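Long-range contacts in glycosyl hydrolase (Streptomyces cattleya, PDB 7LR8), which probably hydrolyses the mannosyl-beta-1,4-N-acetylglucosamine linkage of N-glycan cores, as a family GH5 retaining glycosidase: residues R15-T21 / V301-H307; H224-F228 / V269-A273. The protein carries 1 engineered substitution. Numbering follows the deposited sequence.

Interaction 1. Residues R15-T21 / V301-H307; sequences RFGVNYT and VTWWCSH. With BMA (beta-D-mannopyranose), chain D.
Strand 15-19, first of the (beta/alpha)8 barrel, closes it against residues 301-304 of the last strand, 298-304, in parallel (segment axes 26° apart, 4.2 Å at closest). Phe16 pairs with Val301, Gly17 with Thr302, Val18 with Trp303, through Val301 N to Arg15 O (2.8 Å), Gly17 N to Val301 O (2.9 Å), Trp303 N to Gly17 O (3.0 Å) and Asn19 N to Trp303 O (2.8 Å). Phe16 (m), Val18 (m), Val301 (t) and Trp303 (t) face the surrounding helices; Asn19 and Thr302, both m, the interior. Asn19 ND2 bonds Trp303 O (3.2 Å) and Gln267 O, OD1 Arg54. The peptide before Cys305 is cis, as after this tryptophan in other GH5 enzymes, and the register slips: Ser306 N, not Cys305 N, bonds Asn19 O (2.9 Å). Ser306 OG (p) accepts Thr21 N (3.0 Å) and bonds His307 ND1 (2.8 Å); Thr21 OG1 (p) donates to His307 O (2.7 Å). Tyr20 (t; OH bonded to Asp41) sets CD1 of its ring edge 3.4 Å from Ser306 OG. Polar groups at the strand ends pair mutually, while Trp304 (t, chi2 -74°), CE3 3.4 Å from Asn19 CB, offers an indole face to BMA C3, closest at CZ2 to BMA O4 (3.4 Å).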
loop_
_atom_site.group_PDB
_atom_site.type_symbol
_atom_site.label_atom_id
_atom_site.label_comp_id
_atom_site.label_asym_id
_atom_site.label_seq_id
_atom_site.Cartn_x
_atom_site.Cartn_y
_atom_site.Cartn_z
ATOM N N ARG B 15 27.985 -21.537 -1.095
ATOM C CA ARG B 15 27.714 -20.771 0.111
ATOM C C ARG B 15 26.376 -21.191 0.711
ATOM O O ARG B 15 25.511 -21.753 0.036
ATOM C CB ARG B 15 27.725 -19.278 -0.194
ATOM C CG ARG B 15 28.951 -18.872 -1.001
ATOM C CD ARG B 15 29.124 -17.386 -0.993
ATOM N NE ARG B 15 28.847 -16.858 0.335
ATOM C CZ ARG B 15 29.230 -15.660 0.757
ATOM N NH1 ARG B 15 29.920 -14.855 -0.052
ATOM N NH2 ARG B 15 28.925 -15.273 1.987
ATOM N N PHE B 16 26.220 -20.914 2.003
ATOM C CA PHE B 16 25.039 -21.321 2.751
ATOM C C PHE B 16 24.484 -20.123 3.505
ATOM O O PHE B 16 25.228 -19.418 4.191
ATOM C CB PHE B 16 25.392 -22.473 3.709
ATOM C CG PHE B 16 25.895 -23.707 3.008
ATOM C CD1 PHE B 16 25.001 -24.632 2.494
ATOM C CD2 PHE B 16 27.261 -23.935 2.840
ATOM C CE1 PHE B 16 25.450 -25.773 1.838
ATOM C CE2 PHE B 16 27.713 -25.063 2.181
ATOM C CZ PHE B 16 26.802 -25.988 1.682
ATOM N N GLY B 17 23.183 -19.891 3.383
ATOM C CA GLY B 17 22.597 -18.733 4.014
ATOM C C GLY B 17 21.110 -18.903 4.201
ATOM O O GLY B 17 20.558 -19.980 3.966
ATOM N N VAL B 18 20.471 -17.832 4.673
ATOM C CA VAL B 18 19.030 -17.850 4.911
ATOM C C VAL B 18 18.409 -16.568 4.390
ATOM O O VAL B 18 19.048 -15.512 4.339
ATOM C CB VAL B 18 18.662 -18.030 6.401
ATOM C CG1 VAL B 18 19.078 -19.398 6.888
ATOM C CG2 VAL B 18 19.295 -16.944 7.253
ATOM N N ASN B 19 17.147 -16.679 3.985
ATOM C CA ASN B 19 16.296 -15.513 3.789
ATOM C C ASN B 19 15.838 -15.019 5.152
ATOM O O ASN B 19 15.200 -15.771 5.894
ATOM C CB ASN B 19 15.107 -15.882 2.906
ATOM C CG ASN B 19 15.535 -16.224 1.504
ATOM O OD1 ASN B 19 15.730 -15.337 0.688
ATOM N ND2 ASN B 19 15.727 -17.511 1.226
ATOM N N TYR B 20 16.144 -13.759 5.475
ATOM C CA TYR B 20 15.970 -13.245 6.831
ATOM C C TYR B 20 14.548 -12.718 7.012
ATOM O O TYR B 20 14.169 -11.709 6.401
ATOM C CB TYR B 20 17.009 -12.165 7.131
ATOM C CG TYR B 20 16.792 -11.467 8.456
ATOM C CD1 TYR B 20 16.418 -12.190 9.599
ATOM C CD2 TYR B 20 16.957 -10.087 8.569
ATOM C CE1 TYR B 20 16.197 -11.545 10.808
ATOM C CE2 TYR B 20 16.743 -9.434 9.772
ATOM C CZ TYR B 20 16.363 -10.169 10.887
ATOM O OH TYR B 20 16.154 -9.516 12.084
ATOM N N THR B 21 13.760 -13.417 7.845
ATOM C CA THR B 21 12.438 -12.958 8.267
ATOM C C THR B 21 12.526 -12.457 9.706
ATOM O O THR B 21 12.615 -13.268 10.640
ATOM C CB THR B 21 11.401 -14.083 8.158
ATOM O OG1 THR B 21 11.965 -15.312 8.630
ATOM C CG2 THR B 21 10.937 -14.282 6.715
ATOM N N VAL B 301 23.139 -22.035 -1.341
ATOM C CA VAL B 301 21.827 -22.514 -0.915
ATOM C C VAL B 301 21.326 -21.561 0.156
ATOM O O VAL B 301 21.993 -21.370 1.183
ATOM C CB VAL B 301 21.891 -23.944 -0.358
ATOM C CG1 VAL B 301 20.513 -24.368 0.142
ATOM C CG2 VAL B 301 22.431 -24.912 -1.402
ATOM N N THR B 302 20.155 -20.967 -0.070
ATOM C CA THR B 302 19.626 -19.961 0.840
ATOM C C THR B 302 18.237 -20.410 1.272
ATOM O O THR B 302 17.293 -20.380 0.476
ATOM C CB THR B 302 19.614 -18.580 0.179
ATOM O OG1 THR B 302 20.908 -18.329 -0.408
ATOM C CG2 THR B 302 19.318 -17.498 1.202
ATOM N N TRP B 303 18.125 -20.882 2.514
ATOM C CA TRP B 303 16.888 -21.459 3.006
ATOM C C TRP B 303 15.857 -20.376 3.293
ATOM O O TRP B 303 16.187 -19.308 3.814
ATOM C CB TRP B 303 17.143 -22.285 4.278
ATOM C CG TRP B 303 16.032 -23.237 4.518
ATOM C CD1 TRP B 303 14.898 -23.019 5.250
ATOM C CD2 TRP B 303 15.911 -24.556 3.974
ATOM N NE1 TRP B 303 14.088 -24.135 5.209
ATOM C CE2 TRP B 303 14.688 -25.085 4.422
ATOM C CE3 TRP B 303 16.724 -25.344 3.147
ATOM C CZ2 TRP B 303 14.260 -26.359 4.074
ATOM C CZ3 TRP B 303 16.288 -26.608 2.800
ATOM C CH2 TRP B 303 15.077 -27.098 3.260
ATOM N N TRP B 304 14.605 -20.646 2.917
ATOM C CA TRP B 304 13.468 -19.816 3.318
ATOM C C TRP B 304 12.753 -20.555 4.435
ATOM O O TRP B 304 12.107 -21.571 4.176
ATOM C CB TRP B 304 12.492 -19.576 2.169
ATOM C CG TRP B 304 11.440 -18.584 2.579
ATOM C CD1 TRP B 304 10.385 -18.796 3.423
ATOM C CD2 TRP B 304 11.378 -17.198 2.202
ATOM N NE1 TRP B 304 9.672 -17.632 3.593
ATOM C CE2 TRP B 304 10.258 -16.639 2.847
ATOM C CE3 TRP B 304 12.154 -16.384 1.369
ATOM C CZ2 TRP B 304 9.913 -15.303 2.700
ATOM C CZ3 TRP B 304 11.802 -15.063 1.223
ATOM C CH2 TRP B 304 10.694 -14.533 1.877
ATOM N N CYS B 305 12.817 -20.035 5.662
ATOM C CA CYS B 305 13.394 -18.745 6.006
ATOM C C CYS B 305 14.066 -18.876 7.371
ATOM O O CYS B 305 14.082 -19.964 7.959
ATOM C CB CYS B 305 12.316 -17.664 6.037
ATOM S SG CYS B 305 10.851 -18.145 7.001
ATOM N N SER B 306 14.612 -17.773 7.882
ATOM C CA SER B 306 15.349 -17.850 9.140
ATOM C C SER B 306 14.407 -18.130 10.309
ATOM O O SER B 306 14.658 -19.035 11.122
ATOM C CB SER B 306 16.143 -16.560 9.357
ATOM O OG SER B 306 15.293 -15.438 9.525
ATOM N N HIS B 307 13.295 -17.388 10.388
ATOM C CA HIS B 307 12.431 -17.404 11.558
ATOM C C HIS B 307 10.975 -17.590 11.168
ATOM O O HIS B 307 10.506 -17.039 10.166
ATOM C CB HIS B 307 12.590 -16.117 12.365
ATOM C CG HIS B 307 13.932 -15.980 13.012
ATOM N ND1 HIS B 307 15.029 -15.463 12.354
ATOM C CD2 HIS B 307 14.364 -16.327 14.248
ATOM C CE1 HIS B 307 16.073 -15.480 13.163
ATOM N NE2 HIS B 307 15.699 -16.008 14.316
HETATM C C1 BMA D . 8.149 -17.281 -2.308
HETATM C C2 BMA D . 8.827 -16.191 -1.418
HETATM C C3 BMA D . 7.797 -15.643 -0.450
HETATM C C4 BMA D . 6.993 -16.832 0.235
HETATM C C5 BMA D . 7.628 -18.211 -0.100
HETATM C C6 BMA D . 6.842 -19.384 0.443
HETATM O O2 BMA D . 9.350 -15.125 -2.195
HETATM O O3 BMA D . 6.940 -14.675 -1.105
HETATM O O4 BMA D . 7.014 -16.629 1.621
HETATM O O5 BMA D . 7.660 -18.396 -1.527
HETATM O O6 BMA D . 5.529 -19.342 -0.168
#

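Interaction 2. Residues H224-F228 / V269-A273; sequences HSWVF and VGAPA. With BMA (beta-D-mannopyranose), chain D; NAG (2-acetamido-2-deoxy-beta-D-glucopyranose), chain C.
The mannose-binding pocket at the C-terminal mouth of the (beta/alpha)8 barrel gains part of its aromatic wall here, where the chain leaving strand 221-225 runs beside the loop after strand 264-269. The touching parts, 225-228 and 269-272, point 13° apart, with Ser225 CA and Val269 CA 5.0 Å from each other; farther on they separate, and Phe228 CA lies 7.1 Å from Pro272 CA. Residues 224-226 and 269-272 are extended, whereas Val227 and Phe228 turn with phi/psi near -80/5°. Trp226 (m, chi2 104°) lays its indole across the gap: CZ3 is 3.7 Å from Gly270 CA, and Gly270 N sits over one ring face. A beta-carbon on Gly270 would clash with CH2 of Trp226. The opposite face of Trp226 receives the mannose, with Trp226 NE1 3.4 Å from BMA O5 and Trp226 CD1 3.2 Å from NAG C6; NE1 is hydrogen-bonded to Glu268. Pro272 wedges between three side chains, its CG 4.2 Å from Trp226 CE3 and 3.5 Å from Phe228 CD2, its CD 4.3 Å from Val227 CG2. Phe228 (p) in turn presents its ring edge to both sugars, CZ to BMA O6 at 3.4 Å and CE1 to NAG O5 at 3.7 Å. One water bridges the diverging backbones, donating to Ser225 O (2.9 Å) and Gly270 O (2.7 Å) and accepting from Val227 N (3.2 Å).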
loop_
_atom_site.group_PDB
_atom_site.type_symbol
_atom_site.label_atom_id
_atom_site.label_comp_id
_atom_site.label_asym_id
_atom_site.label_seq_id
_atom_site.Cartn_x
_atom_site.Cartn_y
_atom_site.Cartn_z
ATOM N N HIS B 224 14.165 -20.349 -7.310
ATOM C CA HIS B 224 13.420 -20.470 -6.062
ATOM C C HIS B 224 12.610 -21.760 -6.137
ATOM O O HIS B 224 11.705 -21.867 -6.972
ATOM C CB HIS B 224 12.479 -19.277 -5.863
ATOM C CG HIS B 224 13.166 -17.946 -5.795
ATOM N ND1 HIS B 224 12.497 -16.762 -6.028
ATOM C CD2 HIS B 224 14.446 -17.604 -5.505
ATOM C CE1 HIS B 224 13.332 -15.748 -5.885
ATOM N NE2 HIS B 224 14.525 -16.232 -5.577
ATOM N N SER B 225 12.921 -22.731 -5.265
ATOM C CA SER B 225 12.364 -24.082 -5.378
ATOM C C SER B 225 11.275 -24.313 -4.332
ATOM O O SER B 225 11.560 -24.371 -3.129
ATOM C CB SER B 225 13.460 -25.128 -5.228
ATOM O OG SER B 225 12.887 -26.420 -5.345
ATOM N N TRP B 226 10.040 -24.501 -4.796
ATOM C CA TRP B 226 8.880 -24.601 -3.910
ATOM C C TRP B 226 7.994 -25.746 -4.370
ATOM O O TRP B 226 7.291 -25.623 -5.382
ATOM C CB TRP B 226 8.107 -23.280 -3.883
ATOM C CG TRP B 226 8.864 -22.243 -3.146
ATOM C CD1 TRP B 226 9.564 -21.193 -3.677
ATOM C CD2 TRP B 226 9.034 -22.169 -1.734
ATOM N NE1 TRP B 226 10.143 -20.455 -2.669
ATOM C CE2 TRP B 226 9.854 -21.052 -1.467
ATOM C CE3 TRP B 226 8.602 -22.959 -0.668
ATOM C CZ2 TRP B 226 10.206 -20.683 -0.170
ATOM C CZ3 TRP B 226 8.958 -22.595 0.627
ATOM C CH2 TRP B 226 9.758 -21.478 0.863
ATOM N N VAL B 227 7.999 -26.850 -3.607
ATOM C CA VAL B 227 7.323 -28.073 -4.043
ATOM C C VAL B 227 5.814 -28.041 -3.852
ATOM O O VAL B 227 5.148 -29.030 -4.179
ATOM C CB VAL B 227 7.929 -29.311 -3.342
ATOM C CG1 VAL B 227 9.399 -29.453 -3.717
ATOM C CG2 VAL B 227 7.766 -29.243 -1.835
ATOM N N PHE B 228 5.241 -26.933 -3.360
ATOM C CA PHE B 228 3.792 -26.781 -3.411
ATOM C C PHE B 228 3.305 -26.347 -4.792
ATOM O O PHE B 228 2.106 -26.099 -4.971
ATOM C CB PHE B 228 3.289 -25.795 -2.338
ATOM C CG PHE B 228 3.946 -24.432 -2.367
ATOM C CD1 PHE B 228 3.912 -23.632 -3.502
ATOM C CD2 PHE B 228 4.566 -23.938 -1.230
ATOM C CE1 PHE B 228 4.512 -22.378 -3.512
ATOM C CE2 PHE B 228 5.167 -22.697 -1.231
ATOM C CZ PHE B 228 5.133 -21.906 -2.373
ATOM N N VAL B 269 14.688 -22.057 -0.942
ATOM C CA VAL B 269 14.234 -23.440 -0.839
ATOM C C VAL B 269 13.670 -23.577 0.564
ATOM O O VAL B 269 14.271 -23.089 1.529
ATOM C CB VAL B 269 15.357 -24.461 -1.113
ATOM C CG1 VAL B 269 16.601 -24.182 -0.246
ATOM C CG2 VAL B 269 14.829 -25.899 -0.870
ATOM N N GLY B 270 12.498 -24.195 0.694
ATOM C CA GLY B 270 11.882 -24.331 1.997
ATOM C C GLY B 270 11.016 -25.568 2.065
ATOM O O GLY B 270 10.822 -26.276 1.074
ATOM N N ALA B 271 10.448 -25.789 3.255
ATOM C CA ALA B 271 9.719 -27.015 3.591
ATOM C C ALA B 271 8.291 -26.650 3.978
ATOM O O ALA B 271 7.973 -26.546 5.175
ATOM C CB ALA B 271 10.422 -27.764 4.722
ATOM N N PRO B 272 7.380 -26.470 2.983
ATOM C CA PRO B 272 6.033 -25.954 3.289
ATOM C C PRO B 272 5.022 -27.031 3.651
ATOM O O PRO B 272 4.748 -27.916 2.838
ATOM C CB PRO B 272 5.623 -25.268 1.977
ATOM C CG PRO B 272 6.289 -26.122 0.922
ATOM C CD PRO B 272 7.593 -26.614 1.529
ATOM N N ALA B 273 4.425 -26.946 4.840
ATOM C CA ALA B 273 3.375 -27.884 5.220
ATOM C C ALA B 273 2.065 -27.519 4.523
ATOM O O ALA B 273 1.798 -26.340 4.279
ATOM C CB ALA B 273 3.175 -27.877 6.730
HETATM C C1 BMA D . 8.149 -17.281 -2.308
HETATM C C2 BMA D . 8.827 -16.191 -1.418
HETATM C C3 BMA D . 7.797 -15.643 -0.450
HETATM C C4 BMA D . 6.993 -16.832 0.235
HETATM C C5 BMA D . 7.628 -18.211 -0.100
HETATM C C6 BMA D . 6.842 -19.384 0.443
HETATM O O2 BMA D . 9.350 -15.125 -2.195
HETATM O O3 BMA D . 6.940 -14.675 -1.105
HETATM O O4 BMA D . 7.014 -16.629 1.621
HETATM O O5 BMA D . 7.660 -18.396 -1.527
HETATM O O6 BMA D . 5.529 -19.342 -0.168
HETATM C C1 NAG C . 3.723 -18.117 -5.142
HETATM C C2 NAG C . 3.452 -17.251 -3.913
HETATM C C3 NAG C . 4.724 -16.499 -3.495
HETATM C C4 NAG C . 5.911 -17.450 -3.359
HETATM C C5 NAG C . 6.046 -18.242 -4.661
HETATM C C6 NAG C . 7.157 -19.263 -4.681
HETATM C C7 NAG C . 1.311 -16.148 -3.387
HETATM C C8 NAG C . 0.289 -15.148 -3.854
HETATM N N2 NAG C . 2.370 -16.319 -4.188
HETATM O O1 NAG C . 2.594 -18.879 -5.413
HETATM O O3 NAG C . 4.501 -15.807 -2.273
HETATM O O4 NAG C . 7.076 -16.672 -3.086
HETATM O O5 NAG C . 4.832 -18.968 -4.893
HETATM O O6 NAG C . 7.300 -19.827 -5.978
HETATM O O7 NAG C . 1.186 -16.763 -2.329
HETATM O O HOH W 1 10.462 -26.531 -1.608
#

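Interaction 2 is nested along the chain within the loop closed by interaction 1: the order is 15-21, 224-228, 269-273, 301-307. Their centres lie about 12 Å apart on the same eight-stranded parallel sheet, where strands 15-19, 298-304, 264-269 and 221-225 are consecutive neighbours, so the two contacts span one arc of the barrel. They meet directly through a probable hydrogen bond from Trp304 N to Val269 O (2.8 Å) and through Trp304 CB packed 3.5 Å from Trp226 CZ2, the two indole planes standing about 75° apart. Both tryptophans touch the mannose, so barrel closure and the neighbouring loops together shape one glycan pocket.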